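Local atomic coordinates of chloride intracellular channel Clic (Drosophila melanogaster, PDB entry 2YV7), a protein that might insert into membranes and form pH-dependent chloride channels, and may play a role in ethanol sensitivity. Residues 22-27 and 86-91; 116-121 and 165-170; 203-208 and 252-257. One frame throughout, in Å; residues are numbered along the deposited sequence.

Interaction 1: 22-27 and 86-91; sequences EIELII and ILIDNG
Strand 22-27 and strand 86-89 run antiparallel, joined by two reciprocal pairs of backbone hydrogen bonds. Glu24 and Ile88 exchange the straighter pair: Glu24 N gives to Ile88 O at 175°, and Ile88 N returns to Glu24 O over 2.8 Å. Ile26 and Ile86 form the second, in which Ile86 N bends in to a lone pair of Ile26 O at 3.2 Å.

The buried side carries Ile23, Leu25 and Leu87. Ile23 crosses Leu87 obliquely, its CG2 3.9 Å from Leu87 CG, while Leu25 swings CD1 to 3.6 Å from Ile86 O. Helix 97-107 covers Leu87 through Ile100 and Ile104, and helix 41-55 covers Leu25 through Phe47 and Leu50.

The face of Glu24, Ile26 and Ile88 is partly open to solvent. Here the extended Glu24 lies alongside Ile88, OE1 3.6 Å from Ile88 CD1, and its OE2 hydrogen-bonds Thr64 OG1 on strand 60-66. Ile26 CD1 comes within 4.0 Å of Ile88 CD1, and Phe79 touches both isoleucines.

These are central strands of the thioredoxin-like N-terminal domain. Backbone bonds fix the register, whereas the contacts of Leu25 and Leu87 with the helices are mainly apolar, consistent with a domain thought to expose hydrophobic surfaces before membrane insertion.

Interaction 2: 116-121 and 165-170; sequences VQDKEV and FLTGDT
Val116 opens the approach to the 165-170 loop. Its CG2, anti to the carbonyl carbon, meets Thr167 tip to tip, 4.0 Å from Thr167 OG1, and Cys172 packs against both residues.

At Asp118 the chain turns into helix 119-125. With CG anti to the backbone N (chi1 -171°), the carboxylate reaches forward to the first turn, and Asp118 OD1 accepts an N-cap bond from Val121 N at 2.8 Å. The donor arrives from above the carboxylate plane, 52° out of it. The side chain also slides past Thr167 in the opposite direction, bringing Asp118 OD2 within 3.8 Å of Thr167 CG2; Arg161 forms a long, weak ion pair with the same oxygen. An alanine here takes away the acceptor of Val121 N and the carboxylate packed on the Thr167 methyl, and would probably loosen the start of the helix.

Val121 ends the walk with both branches engaged. Val121 CG1, anti to the backbone N, lies 4.0 Å from Leu166 CD1 as the two side chains cross obliquely. Val121 CG2 turns to the Thr167 methyl, 3.9 Å from Thr167 CG2, the two side chains crossing at about a right angle. Phe174 and His157 also touch Val121, placing it between helices 173-193 and 141-161.

No hydrogen bond joins the two segments: a helix N-cap and its first turn pack, mostly through methyl groups, on the loop linking two long helices of the all-helical C-terminal domain of the GST fold.

Interaction 3: 203-208 and 252-257; sequences ALWRYM and TYIPID
The indole of Trp205 is sandwiched. Over one face sits Pro255, whose CD lies 3.4 Å from the centroid of the six-membered ring and only 7° off the ring normal, a well-centred CH-pi contact. Pro255 CG extends over the same face, 3.5 Å from Trp205 CZ2. The opposite face is taken by Met208 CE from the next turn of the same helix, offset toward the rim. At the edge, near the ring plane, Ile254 CD1 approaches Trp205 CE3 to 3.7 Å.

That methyl does double duty. Ile254 has CG1 anti to its carbonyl carbon (chi1 -56°), and the chain bends again at CG1 so that CD1 tucks in beside the helix, 3.9 Å from Trp205 O and 4.3 Å from Met208 CB. Further along the loop, Ile256 holds CG1 in the crowded position between its backbone N and carbonyl carbon (chi1 56°), from which CD1 reaches Trp205 CB at 3.8 Å. Carbon contacts thus make up the grip between the segments, while the polar atom of the indole is satisfied elsewhere: NE1 hydrogen-bonds Pro198 O.

The C-terminal loop after helix 224-235 is thereby laid along helix 202-212. Arg186 of helix 173-193 touches Trp205, hydrogen-bonds Tyr253 O and makes a cation-pi contact with the Tyr253 ring, so the loop bridges these two helices of the C-terminal domain.

Overall arrangement
The three contacts follow one another along the chain, each closing before the next opens. Interaction 1 lies in the mixed sheet of the N-terminal domain, with the side chain of Ile86 about 5 Å from the bound calcium ion; interactions 2 and 3 belong to the helical part. Centres of interactions 1 and 3 are about 34 Å apart, on opposite sides of the chain's centre; interaction 2 has its centre about 26 Å from that of the first and about 20 Å from that of the third. Interactions 2 and 3 touch: Tyr207 of helix 202-212 packs on Leu166 and Phe165. The two helical contacts thus meet at Tyr207, while the N-terminal domain, which is thought to change conformation, holds only interaction 1.

Interaction 1: 22-27 and 86-91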
loop_
_atom_site.group_PDB
_atom_site.type_symbol
_atom_site.label_atom_id
_atom_site.label_comp_id
_atom_site.label_asym_id
_atom_site.label_seq_id
_atom_site.Cartn_x
_atom_site.Cartn_y
_atom_site.Cartn_z
ATOM N N GLU A 22 -12.393 18.497 2.409
ATOM C CA GLU A 22 -12.488 17.335 1.537
ATOM C C GLU A 22 -11.179 17.159 0.788
ATOM O O GLU A 22 -10.759 18.038 0.042
ATOM C CB GLU A 22 -13.667 17.441 0.563
ATOM C CG GLU A 22 -13.380 16.817 -0.801
ATOM C CD GLU A 22 -14.580 16.153 -1.424
ATOM O OE1 GLU A 22 -15.255 15.355 -0.724
ATOM O OE2 GLU A 22 -14.822 16.409 -2.628
ATOM N N ILE A 23 -10.529 16.013 0.985
ATOM C CA ILE A 23 -9.341 15.707 0.189
ATOM C C ILE A 23 -9.723 14.755 -0.916
ATOM O O ILE A 23 -10.475 13.809 -0.670
ATOM C CB ILE A 23 -8.200 15.111 1.080
ATOM C CG1 ILE A 23 -8.000 15.966 2.336
ATOM C CG2 ILE A 23 -6.873 15.012 0.317
ATOM C CD1 ILE A 23 -7.435 17.367 2.073
ATOM N N GLU A 24 -9.207 15.018 -2.126
ATOM C CA GLU A 24 -9.419 14.150 -3.282
ATOM C C GLU A 24 -8.109 13.453 -3.631
ATOM O O GLU A 24 -7.085 14.106 -3.799
ATOM C CB GLU A 24 -9.925 14.919 -4.502
ATOM C CG GLU A 24 -10.122 13.997 -5.722
ATOM C CD GLU A 24 -10.741 14.679 -6.971
ATOM O OE1 GLU A 24 -10.778 15.932 -7.065
ATOM O OE2 GLU A 24 -11.163 13.937 -7.883
ATOM N N LEU A 25 -8.132 12.118 -3.691
ATOM C CA LEU A 25 -6.965 11.372 -4.139
ATOM C C LEU A 25 -7.253 10.758 -5.515
ATOM O O LEU A 25 -8.169 9.967 -5.665
ATOM C CB LEU A 25 -6.559 10.274 -3.128
ATOM C CG LEU A 25 -5.275 9.534 -3.529
ATOM C CD1 LEU A 25 -4.052 10.446 -3.503
ATOM C CD2 LEU A 25 -5.128 8.331 -2.550
ATOM N N ILE A 26 -6.480 11.168 -6.508
ATOM C CA ILE A 26 -6.598 10.523 -7.814
ATOM C C ILE A 26 -5.690 9.304 -7.869
ATOM O O ILE A 26 -4.489 9.415 -7.609
ATOM C CB ILE A 26 -6.252 11.467 -8.965
ATOM C CG1 ILE A 26 -7.202 12.701 -8.915
ATOM C CG2 ILE A 26 -6.388 10.751 -10.267
ATOM C CD1 ILE A 26 -7.139 13.619 -10.160
ATOM N N ILE A 27 -6.253 8.158 -8.266
ATOM C CA ILE A 27 -5.471 6.897 -8.369
ATOM C C ILE A 27 -5.576 6.233 -9.758
ATOM O O ILE A 27 -6.513 6.478 -10.483
ATOM C CB ILE A 27 -5.824 5.894 -7.192
ATOM C CG1 ILE A 27 -7.198 5.258 -7.392
ATOM C CG2 ILE A 27 -5.599 6.555 -5.848
ATOM C CD1 ILE A 27 -7.634 4.205 -6.307
ATOM N N ILE A 86 -2.217 11.683 -7.305
ATOM C CA ILE A 86 -2.226 13.139 -7.251
ATOM C C ILE A 86 -3.171 13.496 -6.147
ATOM O O ILE A 86 -4.274 12.948 -6.064
ATOM C CB ILE A 86 -2.738 13.722 -8.608
ATOM C CG1 ILE A 86 -1.689 13.501 -9.698
ATOM C CG2 ILE A 86 -3.129 15.222 -8.405
ATOM C CD1 ILE A 86 -2.242 13.475 -11.148
ATOM N N LEU A 87 -2.767 14.427 -5.260
ATOM C CA LEU A 87 -3.593 14.771 -4.106
ATOM C C LEU A 87 -4.144 16.211 -4.300
ATOM O O LEU A 87 -3.374 17.108 -4.591
ATOM C CB LEU A 87 -2.789 14.701 -2.799
ATOM C CG LEU A 87 -3.412 15.041 -1.445
ATOM C CD1 LEU A 87 -2.585 14.524 -0.300
ATOM C CD2 LEU A 87 -3.604 16.569 -1.221
ATOM N N ILE A 88 -5.458 16.364 -4.216
ATOM C CA ILE A 88 -6.087 17.688 -4.486
ATOM C C ILE A 88 -6.733 18.135 -3.195
ATOM O O ILE A 88 -7.617 17.462 -2.644
ATOM C CB ILE A 88 -7.113 17.684 -5.667
ATOM C CG1 ILE A 88 -6.516 17.068 -6.941
ATOM C CG2 ILE A 88 -7.590 19.146 -5.963
ATOM C CD1 ILE A 88 -7.479 17.039 -8.121
ATOM N N ASP A 89 -6.233 19.267 -2.702
ATOM C CA ASP A 89 -6.636 19.859 -1.423
ATOM C C ASP A 89 -7.182 21.274 -1.744
ATOM O O ASP A 89 -6.396 22.187 -2.010
ATOM C CB ASP A 89 -5.385 19.937 -0.528
ATOM C CG ASP A 89 -5.664 20.477 0.881
ATOM O OD1 ASP A 89 -6.814 20.860 1.223
ATOM O OD2 ASP A 89 -4.687 20.527 1.671
ATOM N N ASN A 90 -8.512 21.436 -1.771
ATOM C CA ASN A 90 -9.119 22.724 -2.164
ATOM C C ASN A 90 -8.392 23.388 -3.378
ATOM O O ASN A 90 -7.768 24.451 -3.240
ATOM C CB ASN A 90 -9.138 23.677 -0.944
ATOM C CG ASN A 90 -10.399 24.541 -0.869
ATOM O OD1 ASN A 90 -10.796 25.175 -1.848
ATOM N ND2 ASN A 90 -11.008 24.591 0.308
ATOM N N GLY A 91 -8.460 22.743 -4.548
ATOM C CA GLY A 91 -7.940 23.308 -5.817
ATOM C C GLY A 91 -6.442 23.307 -6.068
ATOM O O GLY A 91 -5.984 23.513 -7.223
#

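Interaction 2: 116-121 and 165-170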
loop_
_atom_site.group_PDB
_atom_site.type_symbol
_atom_site.label_atom_id
_atom_site.label_comp_id
_atom_site.label_asym_id
_atom_site.label_seq_id
_atom_site.Cartn_x
_atom_site.Cartn_y
_atom_site.Cartn_z
ATOM N N VAL A 116 4.960 9.334 12.376
ATOM C CA VAL A 116 5.803 9.086 13.566
ATOM C C VAL A 116 7.248 9.203 13.137
ATOM O O VAL A 116 7.573 8.842 12.016
ATOM C CB VAL A 116 5.583 7.643 14.155
ATOM C CG1 VAL A 116 6.545 7.341 15.340
ATOM C CG2 VAL A 116 4.156 7.436 14.593
ATOM N N GLN A 117 8.101 9.726 14.017
ATOM C CA GLN A 117 9.544 9.731 13.780
ATOM C C GLN A 117 10.143 8.453 14.347
ATOM O O GLN A 117 10.119 8.214 15.557
ATOM C CB GLN A 117 10.227 10.978 14.376
ATOM C CG GLN A 117 9.526 12.315 14.094
ATOM C CD GLN A 117 9.863 12.913 12.722
ATOM O OE1 GLN A 117 9.541 12.339 11.670
ATOM N NE2 GLN A 117 10.492 14.099 12.734
ATOM N N ASP A 118 10.629 7.593 13.450
ATOM C CA ASP A 118 11.252 6.344 13.853
ATOM C C ASP A 118 12.238 5.950 12.751
ATOM O O ASP A 118 11.883 5.234 11.821
ATOM C CB ASP A 118 10.196 5.263 14.123
ATOM C CG ASP A 118 10.790 3.999 14.753
ATOM O OD1 ASP A 118 11.936 3.639 14.396
ATOM O OD2 ASP A 118 10.117 3.347 15.603
ATOM N N LYS A 119 13.478 6.427 12.851
ATOM C CA LYS A 119 14.492 6.142 11.839
ATOM C C LYS A 119 14.800 4.654 11.753
ATOM O O LYS A 119 15.148 4.150 10.685
ATOM C CB LYS A 119 15.789 6.924 12.125
ATOM C CG LYS A 119 15.650 8.424 11.964
ATOM C CD LYS A 119 16.987 9.066 11.605
ATOM C CE LYS A 119 16.863 10.582 11.283
ATOM N NZ LYS A 119 15.884 10.895 10.178
ATOM N N GLU A 120 14.673 3.966 12.884
ATOM C CA GLU A 120 14.857 2.538 12.981
ATOM C C GLU A 120 13.916 1.790 12.007
ATOM O O GLU A 120 14.355 0.911 11.189
ATOM C CB GLU A 120 14.635 2.127 14.440
ATOM C CG GLU A 120 14.967 0.695 14.802
ATOM C CD GLU A 120 15.281 0.531 16.303
ATOM O OE1 GLU A 120 16.351 1.033 16.734
ATOM O OE2 GLU A 120 14.475 -0.117 17.029
ATOM N N VAL A 121 12.648 2.177 12.083
ATOM C CA VAL A 121 11.638 1.606 11.223
ATOM C C VAL A 121 11.857 2.015 9.756
ATOM O O VAL A 121 11.740 1.166 8.873
ATOM C CB VAL A 121 10.210 1.864 11.717
ATOM C CG1 VAL A 121 9.213 1.297 10.687
ATOM C CG2 VAL A 121 9.988 1.207 13.091
ATOM N N PHE A 165 1.324 -2.918 15.556
ATOM C CA PHE A 165 1.883 -2.383 14.289
ATOM C C PHE A 165 3.368 -2.026 14.403
ATOM O O PHE A 165 3.998 -2.307 15.418
ATOM C CB PHE A 165 1.018 -1.185 13.879
ATOM C CG PHE A 165 -0.420 -1.545 13.672
ATOM C CD1 PHE A 165 -0.811 -2.373 12.621
ATOM C CD2 PHE A 165 -1.405 -1.050 14.561
ATOM C CE1 PHE A 165 -2.157 -2.689 12.414
ATOM C CE2 PHE A 165 -2.766 -1.354 14.341
ATOM C CZ PHE A 165 -3.124 -2.170 13.281
ATOM N N LEU A 166 3.965 -1.439 13.367
ATOM C CA LEU A 166 5.425 -1.321 13.380
ATOM C C LEU A 166 5.965 -0.439 14.537
ATOM O O LEU A 166 7.063 -0.660 15.014
ATOM C CB LEU A 166 5.968 -0.707 12.093
ATOM C CG LEU A 166 5.969 -1.642 10.899
ATOM C CD1 LEU A 166 6.047 -0.880 9.593
ATOM C CD2 LEU A 166 7.193 -2.626 11.001
ATOM N N THR A 167 5.269 0.620 14.897
ATOM C CA THR A 167 5.835 1.554 15.877
ATOM C C THR A 167 5.003 1.607 17.161
ATOM O O THR A 167 5.279 2.440 18.032
ATOM C CB THR A 167 5.937 2.995 15.334
ATOM O OG1 THR A 167 4.603 3.447 15.120
ATOM C CG2 THR A 167 6.715 3.057 13.983
ATOM N N GLY A 168 4.013 0.732 17.274
ATOM C CA GLY A 168 3.084 0.699 18.433
ATOM C C GLY A 168 1.745 0.069 18.123
ATOM O O GLY A 168 1.624 -0.661 17.131
ATOM N N ASP A 169 0.709 0.348 18.934
ATOM C CA ASP A 169 -0.572 -0.278 18.671
ATOM C C ASP A 169 -1.486 0.482 17.713
ATOM O O ASP A 169 -2.567 0.010 17.439
ATOM C CB ASP A 169 -1.285 -0.691 19.956
ATOM C CG ASP A 169 -0.429 -1.631 20.838
ATOM O OD1 ASP A 169 0.230 -2.573 20.293
ATOM O OD2 ASP A 169 -0.418 -1.436 22.099
ATOM N N THR A 170 -1.045 1.656 17.252
ATOM C CA THR A 170 -1.748 2.495 16.292
ATOM C C THR A 170 -0.992 2.478 14.952
ATOM O O THR A 170 0.247 2.456 14.958
ATOM C CB THR A 170 -1.752 3.980 16.814
ATOM O OG1 THR A 170 -2.666 4.092 17.906
ATOM C CG2 THR A 170 -2.160 4.996 15.728
#

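Interaction 3: 203-208 and 252-257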
loop_
_atom_site.group_PDB
_atom_site.type_symbol
_atom_site.label_atom_id
_atom_site.label_comp_id
_atom_site.label_asym_id
_atom_site.label_seq_id
_atom_site.Cartn_x
_atom_site.Cartn_y
_atom_site.Cartn_z
ATOM N N ALA A 203 5.419 -13.450 13.918
ATOM C CA ALA A 203 5.035 -12.022 14.224
ATOM C C ALA A 203 4.569 -11.317 12.932
ATOM O O ALA A 203 3.640 -10.462 12.941
ATOM C CB ALA A 203 6.153 -11.306 14.840
ATOM N N LEU A 204 5.224 -11.677 11.836
ATOM C CA LEU A 204 4.852 -11.159 10.506
ATOM C C LEU A 204 3.467 -11.657 10.079
ATOM O O LEU A 204 2.653 -10.897 9.546
ATOM C CB LEU A 204 5.955 -11.481 9.483
ATOM C CG LEU A 204 5.757 -10.757 8.117
ATOM C CD1 LEU A 204 5.744 -9.199 8.251
ATOM C CD2 LEU A 204 6.786 -11.239 7.080
ATOM N N TRP A 205 3.182 -12.931 10.330
ATOM C CA TRP A 205 1.880 -13.474 9.925
ATOM C C TRP A 205 0.811 -12.838 10.792
ATOM O O TRP A 205 -0.263 -12.497 10.312
ATOM C CB TRP A 205 1.904 -15.017 10.008
ATOM C CG TRP A 205 2.394 -15.611 8.759
ATOM C CD1 TRP A 205 3.520 -16.390 8.582
ATOM C CD2 TRP A 205 1.792 -15.463 7.458
ATOM N NE1 TRP A 205 3.631 -16.736 7.262
ATOM C CE2 TRP A 205 2.599 -16.191 6.545
ATOM C CE3 TRP A 205 0.635 -14.788 6.990
ATOM C CZ2 TRP A 205 2.303 -16.288 5.176
ATOM C CZ3 TRP A 205 0.327 -14.848 5.595
ATOM C CH2 TRP A 205 1.168 -15.606 4.710
ATOM N N ARG A 206 1.155 -12.582 12.045
ATOM C CA ARG A 206 0.220 -11.921 12.987
ATOM C C ARG A 206 -0.026 -10.463 12.522
ATOM O O ARG A 206 -1.148 -9.976 12.555
ATOM C CB ARG A 206 0.777 -11.998 14.390
ATOM C CG ARG A 206 -0.078 -11.312 15.483
ATOM C CD ARG A 206 0.473 -11.519 16.941
ATOM N NE ARG A 206 1.939 -11.638 17.061
ATOM C CZ ARG A 206 2.592 -12.774 17.383
ATOM N NH1 ARG A 206 1.916 -13.906 17.633
ATOM N NH2 ARG A 206 3.930 -12.791 17.462
ATOM N N TYR A 207 1.016 -9.789 12.039
ATOM C CA TYR A 207 0.851 -8.446 11.503
ATOM C C TYR A 207 -0.114 -8.468 10.280
ATOM O O TYR A 207 -1.008 -7.622 10.167
ATOM C CB TYR A 207 2.254 -7.936 11.074
ATOM C CG TYR A 207 2.329 -6.537 10.529
ATOM C CD1 TYR A 207 2.280 -5.414 11.362
ATOM C CD2 TYR A 207 2.506 -6.349 9.162
ATOM C CE1 TYR A 207 2.413 -4.100 10.862
ATOM C CE2 TYR A 207 2.652 -5.027 8.619
ATOM C CZ TYR A 207 2.624 -3.936 9.456
ATOM O OH TYR A 207 2.789 -2.715 8.869
ATOM N N MET A 208 0.088 -9.427 9.357
ATOM C CA MET A 208 -0.780 -9.532 8.184
ATOM C C MET A 208 -2.218 -9.885 8.583
ATOM O O MET A 208 -3.202 -9.355 8.010
ATOM C CB MET A 208 -0.176 -10.510 7.161
ATOM C CG MET A 208 1.102 -9.947 6.585
ATOM S SD MET A 208 1.774 -10.891 5.216
ATOM C CE MET A 208 2.750 -12.101 6.067
ATOM N N THR A 252 -6.415 -13.272 1.436
ATOM C CA THR A 252 -6.520 -12.886 2.838
ATOM C C THR A 252 -6.207 -13.997 3.841
ATOM O O THR A 252 -6.238 -13.760 5.087
ATOM C CB THR A 252 -7.884 -12.285 3.243
ATOM O OG1 THR A 252 -8.909 -13.269 3.021
ATOM C CG2 THR A 252 -8.175 -10.945 2.525
ATOM N N TYR A 253 -5.899 -15.193 3.348
ATOM C CA TYR A 253 -5.730 -16.306 4.297
ATOM C C TYR A 253 -4.434 -16.216 5.054
ATOM O O TYR A 253 -3.450 -15.654 4.574
ATOM C CB TYR A 253 -5.827 -17.683 3.595
ATOM C CG TYR A 253 -4.699 -17.963 2.658
ATOM C CD1 TYR A 253 -4.759 -17.527 1.345
ATOM C CD2 TYR A 253 -3.573 -18.667 3.071
ATOM C CE1 TYR A 253 -3.736 -17.771 0.479
ATOM C CE2 TYR A 253 -2.547 -18.931 2.190
ATOM C CZ TYR A 253 -2.636 -18.470 0.907
ATOM O OH TYR A 253 -1.615 -18.689 -0.002
ATOM N N ILE A 254 -4.432 -16.809 6.237
ATOM C CA ILE A 254 -3.256 -16.879 7.108
ATOM C C ILE A 254 -2.993 -18.415 7.248
ATOM O O ILE A 254 -3.929 -19.167 7.602
ATOM C CB ILE A 254 -3.552 -16.190 8.434
ATOM C CG1 ILE A 254 -4.027 -14.711 8.241
ATOM C CG2 ILE A 254 -2.354 -16.295 9.408
ATOM C CD1 ILE A 254 -2.881 -13.809 7.678
ATOM N N PRO A 255 -1.774 -18.894 6.889
ATOM C CA PRO A 255 -1.475 -20.333 6.956
ATOM C C PRO A 255 -1.250 -20.880 8.361
ATOM O O PRO A 255 -0.988 -22.072 8.514
ATOM C CB PRO A 255 -0.235 -20.497 6.040
ATOM C CG PRO A 255 0.424 -19.156 6.075
ATOM C CD PRO A 255 -0.630 -18.126 6.358
ATOM N N ILE A 256 -1.378 -20.046 9.380
ATOM C CA ILE A 256 -1.206 -20.538 10.765
ATOM C C ILE A 256 -2.306 -20.008 11.638
ATOM O O ILE A 256 -2.991 -19.071 11.247
ATOM C CB ILE A 256 0.164 -20.141 11.362
ATOM C CG1 ILE A 256 0.374 -18.620 11.303
ATOM C CG2 ILE A 256 1.286 -20.845 10.609
ATOM C CD1 ILE A 256 1.549 -18.122 12.155
ATOM N N ASP A 257 -2.473 -20.622 12.811
ATOM C CA ASP A 257 -3.326 -20.088 13.884
ATOM C C ASP A 257 -2.624 -18.921 14.567
ATOM O O ASP A 257 -1.387 -18.931 14.718
ATOM C CB ASP A 257 -3.613 -21.169 14.939
ATOM C CG ASP A 257 -4.641 -22.203 14.483
ATOM O OD1 ASP A 257 -5.515 -21.897 13.627
ATOM O OD2 ASP A 257 -4.586 -23.336 15.020
#